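Local coordinates for protein Non-canonical purine NTP pyrophosphatase (PDB 4BNQ) that probably hydrolyses non-canonical purine nucleoside triphosphates such as XTP, dITP and ITP to monophosphate and diphosphate, keeping them out of DNA and RNA, at residues K13-F21 with K172-I182; E46-A57 with S120-V130. All coordinates share one frame; numbering follows the deposited sequence.

Contact 1 of 2, residues K13-F21 with K172-I182; sequences KINDFKVIF and KGQISHRRNAI. With PO4 (phosphate ion), chain C.
Asp16 OD2 takes charged donors from two sides where helix 11-20 of the Ham1-family fold packs against helices 169-175 and 177-191. Lys172 NZ, at the end of an extended side chain, lies 3.0 Å from Asp16 OD2 on its syn lone pair. Arg178 NH2 comes to Asp16 OD2 from the anti side at 3.1 Å, 22° out of the carboxylate plane, and Arg178 NE adds a weak bond. A water also bridges, weakly at the OD2 end, to Ser176 OG, which caps helix 177-191 by accepting from Arg179 N.

Arg178 wedges among Lys13, Asp16, Phe17 and Ile20. Its CG leaves trans to the backbone N (chi1 -174°), and bends at chi2 and chi3 lay CD over one face of the Phe17 ring, 3.3 Å from CZ, and swing the guanidinium to the carboxylate. Lys13 CG lies over one face of the guanidinium, offset toward its rim, 3.8 Å from Arg178 NH1. Outside the segments Asp152 is a second partner of Lys172, and Asp67 one of Arg178; Lys13, Lys172 and Arg178 are predicted substrate-binding residues.

Next to the charged group along helix 11-20, Ile20 sits among Gly173, Arg178, Arg179 and Ile182. The short helical segments 13-20 and 177-182 cross at -54°. Ile182 presents CD1 to the edge of the Phe17 ring, whereas its CG2 branch lies 3.5 Å from Ile20 CG2 and 3.6 Å from Phe21 CZ.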
loop_
_atom_site.group_PDB
_atom_site.type_symbol
_atom_site.label_atom_id
_atom_site.label_comp_id
_atom_site.label_asym_id
_atom_site.label_seq_id
_atom_site.Cartn_x
_atom_site.Cartn_y
_atom_site.Cartn_z
ATOM N N LYS A 13 16.212 -9.974 3.705
ATOM C CA LYS A 13 15.218 -9.186 4.428
ATOM C C LYS A 13 15.857 -8.077 5.265
ATOM O O LYS A 13 15.396 -6.933 5.229
ATOM C CB LYS A 13 14.360 -10.074 5.330
ATOM C CG LYS A 13 13.469 -11.059 4.603
ATOM C CD LYS A 13 12.451 -11.638 5.573
ATOM C CE LYS A 13 11.710 -12.838 4.967
ATOM N NZ LYS A 13 10.924 -13.544 6.022
ATOM N N ILE A 14 16.895 -8.415 6.024
ATOM C CA ILE A 14 17.582 -7.417 6.843
ATOM C C ILE A 14 18.096 -6.263 5.978
ATOM O O ILE A 14 17.930 -5.107 6.333
ATOM C CB ILE A 14 18.733 -8.019 7.688
ATOM C CG1 ILE A 14 18.213 -8.514 9.031
ATOM C CG2 ILE A 14 19.742 -6.961 8.062
ATOM C CD1 ILE A 14 17.307 -9.617 8.966
ATOM N N ASN A 15 18.679 -6.579 4.831
ATOM C CA ASN A 15 19.107 -5.554 3.892
ATOM C C ASN A 15 17.966 -4.636 3.472
ATOM O O ASN A 15 18.127 -3.421 3.456
ATOM C CB ASN A 15 19.759 -6.190 2.665
ATOM C CG ASN A 15 21.003 -6.990 3.022
ATOM O OD1 ASN A 15 21.711 -6.662 3.990
ATOM N ND2 ASN A 15 21.275 -8.047 2.251
ATOM N N ASP A 16 16.814 -5.208 3.136
ATOM C CA ASP A 16 15.666 -4.395 2.735
ATOM C C ASP A 16 15.248 -3.511 3.877
ATOM O O ASP A 16 14.862 -2.366 3.678
ATOM C CB ASP A 16 14.457 -5.264 2.399
ATOM C CG ASP A 16 14.553 -5.917 1.051
ATOM O OD1 ASP A 16 15.578 -5.738 0.364
ATOM O OD2 ASP A 16 13.590 -6.628 0.684
ATOM N N PHE A 17 15.284 -4.062 5.081
ATOM C CA PHE A 17 14.817 -3.314 6.230
ATOM C C PHE A 17 15.734 -2.133 6.505
ATOM O O PHE A 17 15.279 -1.098 6.988
ATOM C CB PHE A 17 14.698 -4.213 7.459
ATOM C CG PHE A 17 13.443 -5.038 7.476
ATOM C CD1 PHE A 17 12.195 -4.426 7.515
ATOM C CD2 PHE A 17 13.499 -6.420 7.426
ATOM C CE1 PHE A 17 11.019 -5.188 7.515
ATOM C CE2 PHE A 17 12.329 -7.187 7.424
ATOM C CZ PHE A 17 11.092 -6.563 7.474
ATOM N N LYS A 18 17.017 -2.284 6.182
ATOM C CA LYS A 18 17.975 -1.204 6.405
ATOM C C LYS A 18 17.687 -0.027 5.471
ATOM O O LYS A 18 17.754 1.125 5.895
ATOM C CB LYS A 18 19.427 -1.691 6.282
ATOM C CG LYS A 18 19.890 -2.459 7.519
ATOM C CD LYS A 18 21.323 -2.983 7.394
ATOM C CE LYS A 18 21.443 -3.965 6.253
ATOM N NZ LYS A 18 22.807 -4.573 6.140
ATOM N N VAL A 19 17.345 -0.336 4.218
ATOM C CA VAL A 19 16.892 0.666 3.255
ATOM C C VAL A 19 15.641 1.404 3.740
ATOM O O VAL A 19 15.563 2.627 3.665
ATOM C CB VAL A 19 16.574 0.025 1.897
ATOM C CG1 VAL A 19 15.963 1.078 0.928
ATOM C CG2 VAL A 19 17.833 -0.620 1.310
ATOM N N ILE A 20 14.689 0.646 4.272
ATOM C CA ILE A 20 13.381 1.160 4.684
ATOM C C ILE A 20 13.393 1.903 6.027
ATOM O O ILE A 20 12.520 2.716 6.289
ATOM C CB ILE A 20 12.364 -0.011 4.735
ATOM C CG1 ILE A 20 11.954 -0.415 3.323
ATOM C CG2 ILE A 20 11.106 0.346 5.493
ATOM C CD1 ILE A 20 11.379 -1.828 3.291
ATOM N N PHE A 21 14.379 1.629 6.880
ATOM C CA PHE A 21 14.540 2.376 8.132
ATOM C C PHE A 21 15.895 3.071 8.159
ATOM O O PHE A 21 16.755 2.674 8.945
ATOM C CB PHE A 21 14.534 1.435 9.337
ATOM C CG PHE A 21 13.212 0.764 9.621
ATOM C CD1 PHE A 21 12.147 1.468 10.166
ATOM C CD2 PHE A 21 13.060 -0.592 9.408
ATOM C CE1 PHE A 21 10.942 0.828 10.460
ATOM C CE2 PHE A 21 11.856 -1.234 9.702
ATOM C CZ PHE A 21 10.805 -0.529 10.231
ATOM N N LYS A 172 13.469 -0.635 -5.001
ATOM C CA LYS A 172 12.708 -1.763 -4.446
ATOM C C LYS A 172 12.030 -1.296 -3.160
ATOM O O LYS A 172 10.835 -1.522 -2.957
ATOM C CB LYS A 172 13.623 -2.974 -4.161
ATOM C CG LYS A 172 12.887 -4.287 -3.899
ATOM C CD LYS A 172 13.800 -5.377 -3.271
ATOM C CE LYS A 172 12.967 -6.560 -2.724
ATOM N NZ LYS A 172 13.740 -7.709 -2.106
ATOM N N GLY A 173 12.786 -0.590 -2.325
ATOM C CA GLY A 173 12.270 -0.087 -1.068
ATOM C C GLY A 173 11.134 0.918 -1.170
ATOM O O GLY A 173 10.501 1.233 -0.169
ATOM N N GLN A 174 10.875 1.433 -2.362
ATOM C CA GLN A 174 9.783 2.376 -2.550
ATOM C C GLN A 174 8.480 1.636 -2.834
ATOM O O GLN A 174 7.394 2.181 -2.625
ATOM C CB GLN A 174 10.084 3.306 -3.734
ATOM C CG GLN A 174 11.259 4.261 -3.541
ATOM C CD GLN A 174 11.060 5.208 -2.371
ATOM O OE1 GLN A 174 10.335 6.204 -2.473
ATOM N NE2 GLN A 174 11.698 4.897 -1.242
ATOM N N ILE A 175 8.578 0.408 -3.344
ATOM C CA ILE A 175 7.389 -0.262 -3.869
ATOM C C ILE A 175 7.136 -1.698 -3.423
ATOM O O ILE A 175 6.118 -2.272 -3.786
ATOM C CB ILE A 175 7.353 -0.220 -5.414
ATOM C CG1 ILE A 175 8.583 -0.910 -5.998
ATOM C CG2 ILE A 175 7.230 1.228 -5.922
ATOM C CD1 ILE A 175 8.287 -2.287 -6.523
ATOM N N SER A 176 8.035 -2.283 -2.644
ATOM C CA SER A 176 7.884 -3.693 -2.318
ATOM C C SER A 176 6.720 -3.915 -1.362
ATOM O O SER A 176 6.252 -2.987 -0.700
ATOM C CB SER A 176 9.166 -4.254 -1.700
ATOM O OG SER A 176 9.305 -3.797 -0.354
ATOM N N HIS A 177 6.262 -5.160 -1.310
ATOM C CA HIS A 177 5.276 -5.626 -0.344
ATOM C C HIS A 177 5.720 -5.362 1.102
ATOM O O HIS A 177 4.899 -5.076 1.981
ATOM C CB HIS A 177 5.018 -7.124 -0.567
ATOM C CG HIS A 177 6.257 -7.966 -0.582
ATOM N ND1 HIS A 177 7.315 -7.714 -1.456
ATOM C CD2 HIS A 177 6.619 -9.032 0.137
ATOM C CE1 HIS A 177 8.259 -8.602 -1.243
ATOM N NE2 HIS A 177 7.872 -9.427 -0.294
ATOM N N ARG A 178 7.022 -5.455 1.333
ATOM C CA ARG A 178 7.588 -5.213 2.649
ATOM C C ARG A 178 7.564 -3.709 2.955
ATOM O O ARG A 178 7.303 -3.317 4.077
ATOM C CB ARG A 178 9.007 -5.767 2.710
ATOM C CG ARG A 178 9.681 -5.719 4.076
ATOM C CD ARG A 178 10.646 -6.914 4.270
ATOM N NE ARG A 178 11.175 -7.387 3.009
ATOM C CZ ARG A 178 10.980 -8.596 2.499
ATOM N NH1 ARG A 178 10.289 -9.525 3.155
ATOM N NH2 ARG A 178 11.490 -8.867 1.311
ATOM N N ARG A 179 7.828 -2.870 1.958
ATOM C CA ARG A 179 7.678 -1.431 2.153
ATOM C C ARG A 179 6.245 -1.110 2.541
ATOM O O ARG A 179 6.010 -0.297 3.433
ATOM C CB ARG A 179 8.062 -0.650 0.897
ATOM C CG ARG A 179 7.692 0.826 0.967
ATOM C CD ARG A 179 8.419 1.524 2.110
ATOM N NE ARG A 179 7.887 2.856 2.376
ATOM C CZ ARG A 179 8.478 3.981 2.001
ATOM N NH1 ARG A 179 9.628 3.933 1.341
ATOM N NH2 ARG A 179 7.920 5.151 2.284
ATOM N N ASN A 180 5.286 -1.758 1.890
ATOM C CA ASN A 180 3.879 -1.459 2.158
ATOM C C ASN A 180 3.447 -1.881 3.554
ATOM O O ASN A 180 2.684 -1.174 4.197
ATOM C CB ASN A 180 2.957 -2.099 1.112
ATOM C CG ASN A 180 2.986 -1.362 -0.201
ATOM O OD1 ASN A 180 3.337 -0.186 -0.249
ATOM N ND2 ASN A 180 2.631 -2.048 -1.279
ATOM N N ALA A 181 3.928 -3.034 4.013
ATOM C CA ALA A 181 3.635 -3.493 5.361
ATOM C C ALA A 181 4.234 -2.559 6.393
ATOM O O ALA A 181 3.613 -2.271 7.411
ATOM C CB ALA A 181 4.187 -4.880 5.571
ATOM N N ILE A 182 5.464 -2.122 6.150
ATOM C CA ILE A 182 6.159 -1.279 7.106
ATOM C C ILE A 182 5.494 0.100 7.195
ATOM O O ILE A 182 5.514 0.712 8.260
ATOM C CB ILE A 182 7.653 -1.129 6.758
ATOM C CG1 ILE A 182 8.379 -2.448 6.966
ATOM C CG2 ILE A 182 8.316 -0.076 7.641
ATOM C CD1 ILE A 182 8.463 -2.887 8.425
HETATM P P PO4 C . 12.842 -15.738 8.213
HETATM O O1 PO4 C . 12.416 -14.271 8.290
HETATM O O2 PO4 C . 13.173 -16.093 6.782
HETATM O O3 PO4 C . 11.686 -16.606 8.677
HETATM O O4 PO4 C . 14.036 -15.983 9.091
HETATM O O HOH W 1 11.682 -4.288 0.466
#

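Contact 2 of 2, residues E46-A57 with S120-V130; sequences EENAILKSEAAA and SMSGPDMETKV. With PO4 (phosphate ion), chain C.
Ser53 OG is held between two hydroxyls of the strand, 2.6 Å from Ser122 OG and 2.7 Å from Ser120 OG, and either member of each pair could be the donor. Its chi1 of 61° sets OG between the backbone N and the carbonyl carbon, facing the sheet. Ser120 OG also lies 2.9 Å from Ala49 O, at best a weak bond. The run of hydroxyls goes on through Ser122 OG, close to Thr128 OG1, which donates to Glu54 OE2, at 2.5 Å a very short bond.

Helix 45-60 thus lies on a beta-hairpin of the large antiparallel sheet, formed by strands 112-123 and 126-139 and closed by a type I turn from Gly123 to Met126. Ala49, Ser53 and Ala57, one helical turn apart, all face the strand; their small size is consistent with the close approach, 7.2 Å, of the axes of segments 46-57 and 120-123. Beside this polar row Ile50 CG1 meets Val130 CG1 at 3.8 Å, and the carboxylate end of the extended Glu46 lies across Val130 CG2.

Lys52 NZ, on the same helix, lies a very short 2.4 Å from phosphate O3 and pairs with Asp68. Lys129, whose CB points away from the helix, makes a salt bridge with Glu190 of the second subunit. Each hydroxyl has one proton to give, so the donors along Ser120, Ser53 and Ser122 must follow a consistent order.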
loop_
_atom_site.group_PDB
_atom_site.type_symbol
_atom_site.label_atom_id
_atom_site.label_comp_id
_atom_site.label_asym_id
_atom_site.label_seq_id
_atom_site.Cartn_x
_atom_site.Cartn_y
_atom_site.Cartn_z
ATOM N N GLU A 46 0.782 -14.809 8.669
ATOM C CA GLU A 46 0.564 -14.076 9.903
ATOM C C GLU A 46 0.969 -14.915 11.107
ATOM O O GLU A 46 1.661 -14.425 12.004
ATOM C CB GLU A 46 -0.900 -13.634 10.012
ATOM C CG GLU A 46 -1.332 -13.269 11.429
ATOM C CD GLU A 46 -2.693 -12.584 11.482
ATOM O OE1 GLU A 46 -3.084 -11.958 10.469
ATOM O OE2 GLU A 46 -3.362 -12.652 12.544
ATOM N N GLU A 47 0.564 -16.184 11.103
ATOM C CA GLU A 47 0.895 -17.105 12.185
ATOM C C GLU A 47 2.387 -17.362 12.286
ATOM O O GLU A 47 2.943 -17.454 13.383
ATOM C CB GLU A 47 0.118 -18.418 12.020
ATOM C CG GLU A 47 -1.382 -18.241 12.220
ATOM C CD GLU A 47 -2.169 -19.522 12.021
ATOM O OE1 GLU A 47 -1.549 -20.593 11.831
ATOM O OE2 GLU A 47 -3.415 -19.453 12.048
ATOM N N ASN A 48 3.047 -17.478 11.143
ATOM C CA ASN A 48 4.491 -17.689 11.157
ATOM C C ASN A 48 5.247 -16.466 11.689
ATOM O O ASN A 48 6.200 -16.612 12.449
ATOM C CB ASN A 48 4.988 -18.104 9.775
ATOM C CG ASN A 48 4.677 -19.549 9.473
ATOM O OD1 ASN A 48 4.580 -20.369 10.386
ATOM N ND2 ASN A 48 4.518 -19.872 8.194
ATOM N N ALA A 49 4.807 -15.269 11.299
ATOM C CA ALA A 49 5.420 -14.031 11.786
ATOM C C ALA A 49 5.253 -13.861 13.307
ATOM O O ALA A 49 6.196 -13.511 14.006
ATOM C CB ALA A 49 4.844 -12.831 11.050
ATOM N N ILE A 50 4.048 -14.110 13.807
ATOM C CA ILE A 50 3.773 -14.038 15.234
ATOM C C ILE A 50 4.665 -14.995 16.030
ATOM O O ILE A 50 5.190 -14.643 17.089
ATOM C CB ILE A 50 2.293 -14.361 15.525
ATOM C CG1 ILE A 50 1.393 -13.229 15.008
ATOM C CG2 ILE A 50 2.075 -14.586 17.020
ATOM C CD1 ILE A 50 -0.099 -13.471 15.227
ATOM N N LEU A 51 4.846 -16.206 15.522
ATOM C CA LEU A 51 5.670 -17.174 16.228
ATOM C C LEU A 51 7.098 -16.637 16.332
ATOM O O LEU A 51 7.741 -16.744 17.375
ATOM C CB LEU A 51 5.638 -18.549 15.523
ATOM C CG LEU A 51 4.350 -19.386 15.588
ATOM C CD1 LEU A 51 4.377 -20.497 14.536
ATOM C CD2 LEU A 51 4.161 -19.999 16.967
ATOM N N LYS A 52 7.599 -16.032 15.264
ATOM C CA LYS A 52 8.976 -15.546 15.310
ATOM C C LYS A 52 9.140 -14.341 16.228
ATOM O O LYS A 52 10.058 -14.322 17.049
ATOM C CB LYS A 52 9.541 -15.304 13.900
ATOM C CG LYS A 52 9.810 -16.626 13.123
ATOM C CD LYS A 52 10.264 -16.399 11.674
ATOM C CE LYS A 52 9.132 -15.856 10.813
ATOM N NZ LYS A 52 9.443 -15.940 9.361
ATOM N N SER A 53 8.247 -13.352 16.121
ATOM C CA SER A 53 8.396 -12.136 16.924
ATOM C C SER A 53 8.202 -12.416 18.410
ATOM O O SER A 53 8.967 -11.921 19.244
ATOM C CB SER A 53 7.438 -11.031 16.471
ATOM O OG SER A 53 6.106 -11.461 16.618
ATOM N N GLU A 54 7.188 -13.211 18.745
ATOM C CA GLU A 54 6.942 -13.548 20.146
ATOM C C GLU A 54 8.102 -14.331 20.756
ATOM O O GLU A 54 8.494 -14.089 21.904
ATOM C CB GLU A 54 5.593 -14.259 20.312
ATOM C CG GLU A 54 4.456 -13.278 20.114
ATOM C CD GLU A 54 3.078 -13.847 20.399
ATOM O OE1 GLU A 54 2.943 -15.085 20.573
ATOM O OE2 GLU A 54 2.115 -13.043 20.416
ATOM N N ALA A 55 8.688 -15.229 19.973
ATOM C CA ALA A 55 9.792 -16.032 20.492
ATOM C C ALA A 55 11.026 -15.174 20.791
ATOM O O ALA A 55 11.660 -15.338 21.838
ATOM C CB ALA A 55 10.133 -17.179 19.541
ATOM N N ALA A 56 11.356 -14.247 19.890
ATOM C CA ALA A 56 12.512 -13.371 20.100
ATOM C C ALA A 56 12.254 -12.456 21.284
ATOM O O ALA A 56 13.136 -12.223 22.114
ATOM C CB ALA A 56 12.798 -12.554 18.868
ATOM N N ALA A 57 11.029 -11.949 21.362
ATOM C CA ALA A 57 10.666 -10.972 22.379
ATOM C C ALA A 57 10.716 -11.586 23.773
ATOM O O ALA A 57 11.246 -10.972 24.699
ATOM C CB ALA A 57 9.300 -10.404 22.095
ATOM N N SER A 120 4.988 -8.748 12.046
ATOM C CA SER A 120 4.392 -8.712 13.380
ATOM C C SER A 120 5.313 -8.049 14.404
ATOM O O SER A 120 6.520 -8.302 14.418
ATOM C CB SER A 120 3.986 -10.104 13.857
ATOM O OG SER A 120 5.125 -10.871 14.150
ATOM N N MET A 121 4.743 -7.205 15.258
ATOM C CA MET A 121 5.509 -6.570 16.328
ATOM C C MET A 121 5.127 -7.188 17.670
ATOM O O MET A 121 3.948 -7.348 17.982
ATOM C CB MET A 121 5.253 -5.060 16.347
ATOM C CG MET A 121 5.993 -4.305 17.452
ATOM S SD MET A 121 5.827 -2.488 17.312
ATOM C CE MET A 121 7.504 -2.177 16.868
ATOM N N SER A 122 6.128 -7.551 18.460
ATOM C CA SER A 122 5.865 -8.144 19.755
ATOM C C SER A 122 6.804 -7.561 20.776
ATOM O O SER A 122 7.907 -7.112 20.441
ATOM C CB SER A 122 6.038 -9.657 19.698
ATOM O OG SER A 122 5.188 -10.190 18.707
ATOM N N GLY A 123 6.361 -7.573 22.023
ATOM C CA GLY A 123 7.093 -6.934 23.093
ATOM C C GLY A 123 6.484 -7.267 24.437
ATOM O O GLY A 123 5.353 -7.768 24.520
ATOM N N PRO A 124 7.236 -6.989 25.506
ATOM C CA PRO A 124 6.819 -7.312 26.878
ATOM C C PRO A 124 5.691 -6.427 27.401
ATOM O O PRO A 124 5.118 -6.758 28.425
ATOM C CB PRO A 124 8.101 -7.109 27.704
ATOM C CG PRO A 124 8.970 -6.221 26.871
ATOM C CD PRO A 124 8.610 -6.464 25.434
ATOM N N ASP A 125 5.365 -5.343 26.708
ATOM C CA ASP A 125 4.347 -4.420 27.198
ATOM C C ASP A 125 3.196 -4.172 26.232
ATOM O O ASP A 125 2.445 -3.214 26.412
ATOM C CB ASP A 125 4.988 -3.080 27.570
ATOM C CG ASP A 125 6.052 -3.226 28.644
ATOM O OD1 ASP A 125 5.829 -3.986 29.618
ATOM O OD2 ASP A 125 7.118 -2.590 28.509
ATOM N N MET A 126 3.056 -5.024 25.218
ATOM C CA MET A 126 1.994 -4.876 24.219
ATOM C C MET A 126 1.532 -6.257 23.800
ATOM O O MET A 126 2.298 -7.217 23.894
ATOM C CB MET A 126 2.521 -4.144 22.996
ATOM C CG MET A 126 3.654 -4.901 22.308
ATOM S SD MET A 126 4.396 -4.004 20.943
ATOM C CE MET A 126 2.961 -3.837 19.879
ATOM N N GLU A 127 0.280 -6.369 23.369
ATOM C CA GLU A 127 -0.160 -7.561 22.654
ATOM C C GLU A 127 0.470 -7.521 21.273
ATOM O O GLU A 127 0.718 -6.445 20.727
ATOM C CB GLU A 127 -1.677 -7.583 22.503
ATOM C CG GLU A 127 -2.417 -7.930 23.777
ATOM C CD GLU A 127 -3.919 -7.982 23.570
ATOM O OE1 GLU A 127 -4.361 -8.004 22.397
ATOM O OE2 GLU A 127 -4.657 -7.998 24.578
ATOM N N THR A 128 0.730 -8.685 20.702
ATOM C CA THR A 128 1.343 -8.725 19.388
ATOM C C THR A 128 0.455 -8.072 18.339
ATOM O O THR A 128 -0.764 -8.272 18.331
ATOM C CB THR A 128 1.659 -10.148 18.974
ATOM O OG1 THR A 128 2.652 -10.678 19.867
ATOM C CG2 THR A 128 2.186 -10.170 17.549
ATOM N N LYS A 129 1.063 -7.283 17.454
ATOM C CA LYS A 129 0.310 -6.635 16.390
ATOM C C LYS A 129 0.889 -6.975 14.999
ATOM O O LYS A 129 2.115 -7.041 14.828
ATOM C CB LYS A 129 0.250 -5.124 16.653
ATOM C CG LYS A 129 -0.755 -4.399 15.778
ATOM C CD LYS A 129 -2.087 -5.160 15.652
ATOM C CE LYS A 129 -2.918 -4.626 14.469
ATOM N NZ LYS A 129 -3.194 -3.157 14.551
ATOM N N VAL A 130 0.008 -7.216 14.023
ATOM C CA VAL A 130 0.423 -7.625 12.675
ATOM C C VAL A 130 0.019 -6.626 11.591
ATOM O O VAL A 130 -1.030 -5.985 11.688
ATOM C CB VAL A 130 -0.157 -9.006 12.293
ATOM C CG1 VAL A 130 0.367 -10.063 13.229
ATOM C CG2 VAL A 130 -1.687 -8.972 12.324
HETATM P P PO4 C . 12.842 -15.738 8.213
HETATM O O1 PO4 C . 12.416 -14.271 8.290
HETATM O O2 PO4 C . 13.173 -16.093 6.782
HETATM O O3 PO4 C . 11.686 -16.606 8.677
HETATM O O4 PO4 C . 14.036 -15.983 9.091
#

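Contacts 1 and 2 lie with their centres about 19 Å apart and nearest atoms about 4 Å apart without touching; along the chain, contact 2 is nested inside the loop closed by contact 1. Both reach the same phosphate, probably from the crystallisation liquor: contact 1 through Lys13 and contact 2 through Lys52, and Ser8 and Asn9 also bind it. Strand 64-73 touches both: its Asp67 pairs with Lys13 and Arg178, and the neighbouring Asp68, the predicted proton acceptor and magnesium ligand, pairs with Lys52. Helices 11-20 and 45-60 therefore each send a lysine to a site consistent with binding substrate phosphates.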